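Glucose-binding protein from Thermus thermophilus probably serves as the sugar-capturing component of a binding-protein-dependent transport system, holding glucose or galactose in its cleft. One contact in two of its structures: PDB 2B3B (chain A, 1.95 Å), residues Trp8-Glu13 and Thr37-Ala42, and PDB 2B3F (chain B, 1.56 Å), residues Trp8-Glu13 and Thr37-Ala42. Both blocks share one frame: the second was fitted to the first on N, CA, C and O of the twelve residues, RMSD 0.06 Å. Numbering follows each deposited sequence.

Structure 1 (2B3B); sequences WWAGDE and TVTGGA. With GLC (alpha-D-glucopyranose), chain C.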
loop_
_atom_site.group_PDB
_atom_site.type_symbol
_atom_site.label_atom_id
_atom_site.label_comp_id
_atom_site.label_asym_id
_atom_site.label_seq_id
_atom_site.Cartn_x
_atom_site.Cartn_y
_atom_site.Cartn_z
ATOM N N TRP A 8 6.806 7.381 6.851
ATOM C CA TRP A 8 6.035 6.848 7.961
ATOM C C TRP A 8 6.545 5.491 8.400
ATOM O O TRP A 8 5.832 4.705 9.021
ATOM C CB TRP A 8 4.542 6.863 7.646
ATOM C CG TRP A 8 4.002 6.094 6.497
ATOM C CD1 TRP A 8 3.492 4.836 6.531
ATOM C CD2 TRP A 8 3.754 6.593 5.181
ATOM N NE1 TRP A 8 2.972 4.490 5.300
ATOM C CE2 TRP A 8 3.106 5.561 4.452
ATOM C CE3 TRP A 8 3.992 7.820 4.550
ATOM C CZ2 TRP A 8 2.726 5.709 3.108
ATOM C CZ3 TRP A 8 3.613 7.968 3.198
ATOM C CH2 TRP A 8 3.003 6.916 2.501
ATOM N N TRP A 9 7.818 5.226 8.131
ATOM C CA TRP A 9 8.358 3.917 8.450
ATOM C C TRP A 9 8.883 3.869 9.882
ATOM O O TRP A 9 10.071 3.663 10.122
ATOM C CB TRP A 9 9.422 3.535 7.429
ATOM C CG TRP A 9 8.824 3.207 6.121
ATOM C CD1 TRP A 9 7.607 2.594 5.881
ATOM C CD2 TRP A 9 9.402 3.460 4.837
ATOM N NE1 TRP A 9 7.397 2.488 4.535
ATOM C CE2 TRP A 9 8.489 2.980 3.866
ATOM C CE3 TRP A 9 10.599 4.065 4.411
ATOM C CZ2 TRP A 9 8.738 3.071 2.498
ATOM C CZ3 TRP A 9 10.849 4.162 3.045
ATOM C CH2 TRP A 9 9.923 3.665 2.101
ATOM N N ALA A 10 7.973 4.062 10.839
ATOM C CA ALA A 10 8.333 4.169 12.244
ATOM C C ALA A 10 8.232 2.810 12.878
ATOM O O ALA A 10 7.593 1.911 12.336
ATOM C CB ALA A 10 7.426 5.145 12.932
ATOM N N GLY A 11 8.885 2.653 14.026
ATOM C CA GLY A 11 8.784 1.447 14.836
ATOM C C GLY A 11 9.176 0.205 14.069
ATOM O O GLY A 11 10.262 0.156 13.447
ATOM N N ASP A 12 8.288 -0.779 14.058
ATOM C CA ASP A 12 8.595 -2.052 13.407
ATOM C C ASP A 12 8.488 -2.021 11.883
ATOM O O ASP A 12 8.725 -3.052 11.230
ATOM C CB ASP A 12 7.776 -3.215 13.987
ATOM C CG ASP A 12 6.277 -3.061 13.782
ATOM O OD1 ASP A 12 5.839 -2.741 12.638
ATOM O OD2 ASP A 12 5.536 -3.303 14.791
ATOM N N GLU A 13 8.086 -0.869 11.333
ATOM C CA GLU A 13 8.195 -0.644 9.896
ATOM C C GLU A 13 9.576 -0.103 9.486
ATOM O O GLU A 13 9.855 0.017 8.287
ATOM C CB GLU A 13 7.108 0.316 9.421
ATOM C CG GLU A 13 5.667 -0.155 9.711
ATOM C CD GLU A 13 4.693 0.222 8.612
ATOM O OE1 GLU A 13 3.630 0.836 8.906
ATOM O OE2 GLU A 13 5.000 -0.103 7.448
ATOM N N THR A 37 10.530 10.267 10.828
ATOM C CA THR A 37 9.308 9.502 10.664
ATOM C C THR A 37 8.125 10.175 11.352
ATOM O O THR A 37 8.273 10.764 12.426
ATOM C CB THR A 37 9.454 8.074 11.206
ATOM O OG1 THR A 37 10.004 8.118 12.522
ATOM C CG2 THR A 37 10.378 7.270 10.311
ATOM N N VAL A 38 6.968 10.101 10.702
ATOM C CA VAL A 38 5.693 10.460 11.309
ATOM C C VAL A 38 4.907 9.159 11.497
ATOM O O VAL A 38 4.517 8.484 10.541
ATOM C CB VAL A 38 4.901 11.479 10.472
ATOM C CG1 VAL A 38 3.568 11.862 11.163
ATOM C CG2 VAL A 38 5.734 12.732 10.210
ATOM N N THR A 39 4.702 8.806 12.756
ATOM C CA THR A 39 4.113 7.522 13.097
ATOM C C THR A 39 2.633 7.489 12.658
ATOM O O THR A 39 1.835 8.409 12.967
ATOM C CB THR A 39 4.226 7.243 14.589
ATOM O OG1 THR A 39 5.593 7.445 15.007
ATOM C CG2 THR A 39 3.763 5.786 14.907
ATOM N N GLY A 40 2.284 6.436 11.933
ATOM C CA GLY A 40 0.902 6.240 11.501
ATOM C C GLY A 40 0.788 5.401 10.261
ATOM O O GLY A 40 1.339 5.747 9.197
ATOM N N GLY A 41 0.032 4.315 10.373
ATOM C CA GLY A 41 -0.212 3.426 9.268
ATOM C C GLY A 41 -0.684 4.114 8.008
ATOM O O GLY A 41 -1.489 5.047 8.058
ATOM N N ALA A 42 -0.154 3.648 6.878
ATOM C CA ALA A 42 -0.521 4.097 5.554
ATOM C C ALA A 42 -0.354 5.581 5.288
ATOM O O ALA A 42 -0.936 6.099 4.333
ATOM C CB ALA A 42 -1.975 3.639 5.204
HETATM C C1 GLC C . 1.748 2.476 3.025
HETATM C C2 GLC C . 3.140 2.194 2.360
HETATM C C3 GLC C . 3.953 1.035 2.954
HETATM C C4 GLC C . 3.643 0.847 4.442
HETATM C C5 GLC C . 2.131 0.652 4.660
HETATM C C6 GLC C . 1.691 0.498 6.125
HETATM O O1 GLC C . 0.680 2.628 2.166
HETATM O O2 GLC C . 3.144 2.233 0.923
HETATM O O3 GLC C . 5.331 1.350 2.820
HETATM O O4 GLC C . 4.335 -0.285 4.943
HETATM O O5 GLC C . 1.341 1.713 4.150
HETATM O O6 GLC C . 2.031 1.630 6.870
HETATM O O HOH W 1 4.132 4.437 11.153
#
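Trp8 lays one face of its indole on the Ala42 backbone, Ala42 C lying 3.6 Å from Trp8 CE2. The two loops follow parallel strands 2-7 and 32-37 and line the sugar cleft of this periplasmic-binding-protein fold. An indole suits the place, offering a flat face to backbone and an edge N-H to sugar. With CG between backbone N and carbonyl carbon (chi1 61°), Trp8 CB rests 3.3 Å from Val38 O, and CD1 meets Gly40 O. Trp8 NE1 donates a long, weak hydrogen bond to glucose O5. Edge-on, Trp9 NE1 hydrogen-bonds glucose O3 in the ring plane (2.9 Å). Ala42 N donates to glucose O6 (3.0 Å). Small Ala10 fits CB against Thr39 OG1; Thr37 CG2 packs on Trp9 O. At Gly40 (phi 155°) a CB would jam against the preceding carbonyl O. A water joins Trp8 O to Gly40 N.

What differs
The sharpest difference is the bound sugar: alpha-D-glucose in structure 1, beta-D-galactose in structure 2. The two differ in configuration at C4 and at C1, and the C4 change brings galactose O4 round to the side of the two indole nitrogens. Glucose O4 is directed away from NE1 of Trp8(A); in structure 2, galactose O4 is 3.0 Å from NE1 of Trp8(B), a close polar contact, although that N-H is directed at O5. The second indole gains more. Glucose O4 stands too far from NE1 of Trp9(A) for a hydrogen bond, whereas NE1 of Trp9(B) lies 3.1 Å from galactose O4 and gives it a weak, bent hydrogen bond beside the one it gives to O3. One N-H is thus shared between two hydroxyls with galactose, where with glucose it serves O3. Trp8(A), Trp9(A), Thr37(A) and Thr39(A) and their counterparts keep their place, and so does the bridging water. The bonds from NE1 of Trp8(A) and Trp8(B) to O5 and from N of Ala42(A) and Ala42(B) to O6 are made in both. This is consistent with one arrangement of the two indoles receiving either C4 configuration. At C1 the sugars are of opposite anomeric configuration.

Structure 2 (2B3F); sequences WWAGDE and TVTGGA. With GAL (beta-D-galactopyranose), chain D.
Against the Ala42 backbone Trp8 sets one face of its indole, Ala42 C lying 3.6 Å from Trp8 CE2. The indole suits the place, giving backbone a flat face and sugar an edge N-H. CG stands between backbone N and carbonyl carbon (chi1 63°): Trp8 CB rests 3.3 Å from Val38 O, and CD1 meets Gly40 O. Trp8 NE1 donates a long hydrogen bond to galactose O5 and also has O4 close by. Edge-on, Trp9 NE1 hydrogen-bonds galactose O3 in the ring plane (3.0 Å) and makes a weak second bond to O4, bent to 129° at the hydrogen. Ala42 N donates to galactose O6 (2.9 Å). Small Ala10 fits CB against Thr39 OG1; Thr37 CG2 packs on Trp9 O. At Gly40 (phi 155°) the preceding carbonyl O would jam a CB. A water joins Trp8 O to Gly40 N.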
loop_
_atom_site.group_PDB
_atom_site.type_symbol
_atom_site.label_atom_id
_atom_site.label_comp_id
_atom_site.label_asym_id
_atom_site.label_seq_id
_atom_site.Cartn_x
_atom_site.Cartn_y
_atom_site.Cartn_z
ATOM N N TRP B 8 6.827 7.406 6.842
ATOM C CA TRP B 8 6.048 6.846 7.956
ATOM C C TRP B 8 6.543 5.490 8.406
ATOM O O TRP B 8 5.799 4.700 9.029
ATOM C CB TRP B 8 4.548 6.871 7.649
ATOM C CG TRP B 8 4.013 6.084 6.529
ATOM C CD1 TRP B 8 3.528 4.805 6.562
ATOM C CD2 TRP B 8 3.756 6.568 5.205
ATOM N NE1 TRP B 8 3.008 4.448 5.328
ATOM C CE2 TRP B 8 3.131 5.523 4.483
ATOM C CE3 TRP B 8 3.998 7.784 4.556
ATOM C CZ2 TRP B 8 2.759 5.662 3.140
ATOM C CZ3 TRP B 8 3.634 7.915 3.239
ATOM C CH2 TRP B 8 3.023 6.868 2.547
ATOM N N TRP B 9 7.825 5.214 8.149
ATOM C CA TRP B 9 8.355 3.925 8.480
ATOM C C TRP B 9 8.927 3.893 9.907
ATOM O O TRP B 9 10.101 3.661 10.143
ATOM C CB TRP B 9 9.363 3.505 7.409
ATOM C CG TRP B 9 8.709 3.168 6.113
ATOM C CD1 TRP B 9 7.469 2.607 5.909
ATOM C CD2 TRP B 9 9.276 3.368 4.816
ATOM N NE1 TRP B 9 7.240 2.453 4.559
ATOM C CE2 TRP B 9 8.337 2.905 3.870
ATOM C CE3 TRP B 9 10.491 3.889 4.367
ATOM C CZ2 TRP B 9 8.584 2.938 2.502
ATOM C CZ3 TRP B 9 10.722 3.956 2.996
ATOM C CH2 TRP B 9 9.789 3.458 2.090
ATOM N N ALA B 10 8.038 4.135 10.861
ATOM C CA ALA B 10 8.382 4.165 12.272
ATOM C C ALA B 10 8.252 2.785 12.892
ATOM O O ALA B 10 7.571 1.892 12.370
ATOM C CB ALA B 10 7.457 5.134 12.973
ATOM N N GLY B 11 8.893 2.618 14.051
ATOM C CA GLY B 11 8.739 1.423 14.820
ATOM C C GLY B 11 9.138 0.208 14.033
ATOM O O GLY B 11 10.213 0.193 13.395
ATOM N N ASP B 12 8.259 -0.794 14.026
ATOM C CA ASP B 12 8.594 -2.051 13.405
ATOM C C ASP B 12 8.490 -1.977 11.880
ATOM O O ASP B 12 8.795 -2.951 11.215
ATOM C CB ASP B 12 7.785 -3.226 13.970
ATOM C CG ASP B 12 6.288 -3.075 13.780
ATOM O OD1 ASP B 12 5.825 -2.714 12.667
ATOM O OD2 ASP B 12 5.546 -3.366 14.776
ATOM N N GLU B 13 8.047 -0.841 11.348
ATOM C CA GLU B 13 8.143 -0.625 9.898
ATOM C C GLU B 13 9.524 -0.159 9.459
ATOM O O GLU B 13 9.800 -0.110 8.241
ATOM C CB GLU B 13 7.071 0.360 9.430
ATOM C CG GLU B 13 5.633 -0.145 9.665
ATOM C CD GLU B 13 4.657 0.326 8.617
ATOM O OE1 GLU B 13 3.556 0.820 8.977
ATOM O OE2 GLU B 13 4.983 0.170 7.413
ATOM N N THR B 37 10.547 10.256 10.821
ATOM C CA THR B 37 9.321 9.481 10.693
ATOM C C THR B 37 8.127 10.163 11.372
ATOM O O THR B 37 8.259 10.769 12.445
ATOM C CB THR B 37 9.478 8.099 11.301
ATOM O OG1 THR B 37 10.001 8.232 12.634
ATOM C CG2 THR B 37 10.419 7.245 10.449
ATOM N N VAL B 38 6.981 10.080 10.715
ATOM C CA VAL B 38 5.698 10.492 11.290
ATOM C C VAL B 38 4.917 9.215 11.482
ATOM O O VAL B 38 4.555 8.552 10.526
ATOM C CB VAL B 38 4.921 11.484 10.410
ATOM C CG1 VAL B 38 3.560 11.794 11.023
ATOM C CG2 VAL B 38 5.722 12.750 10.223
ATOM N N THR B 39 4.676 8.853 12.740
ATOM C CA THR B 39 4.102 7.558 13.050
ATOM C C THR B 39 2.624 7.503 12.663
ATOM O O THR B 39 1.840 8.423 12.996
ATOM C CB THR B 39 4.207 7.265 14.558
ATOM O OG1 THR B 39 5.566 7.457 14.994
ATOM C CG2 THR B 39 3.720 5.833 14.878
ATOM N N GLY B 40 2.256 6.453 11.935
ATOM C CA GLY B 40 0.865 6.237 11.520
ATOM C C GLY B 40 0.784 5.391 10.268
ATOM O O GLY B 40 1.366 5.726 9.227
ATOM N N GLY B 41 0.064 4.284 10.363
ATOM C CA GLY B 41 -0.113 3.372 9.249
ATOM C C GLY B 41 -0.617 4.061 8.005
ATOM O O GLY B 41 -1.450 4.979 8.079
ATOM N N ALA B 42 -0.110 3.621 6.851
ATOM C CA ALA B 42 -0.579 4.081 5.538
ATOM C C ALA B 42 -0.419 5.577 5.283
ATOM O O ALA B 42 -1.005 6.124 4.336
ATOM C CB ALA B 42 -2.048 3.662 5.273
HETATM C C1 GAL D . 1.535 1.899 2.800
HETATM C C2 GAL D . 3.019 2.041 2.437
HETATM C C3 GAL D . 3.850 0.884 2.973
HETATM C C4 GAL D . 3.600 0.670 4.467
HETATM C C5 GAL D . 2.072 0.648 4.715
HETATM C C6 GAL D . 1.664 0.458 6.185
HETATM O O1 GAL D . 0.797 2.999 2.362
HETATM O O2 GAL D . 3.142 2.168 1.011
HETATM O O3 GAL D . 5.231 1.133 2.755
HETATM O O4 GAL D . 4.246 1.708 5.155
HETATM O O5 GAL D . 1.445 1.809 4.226
HETATM O O6 GAL D . 1.929 1.613 6.923
HETATM O O HOH W 2 4.110 4.487 11.176
#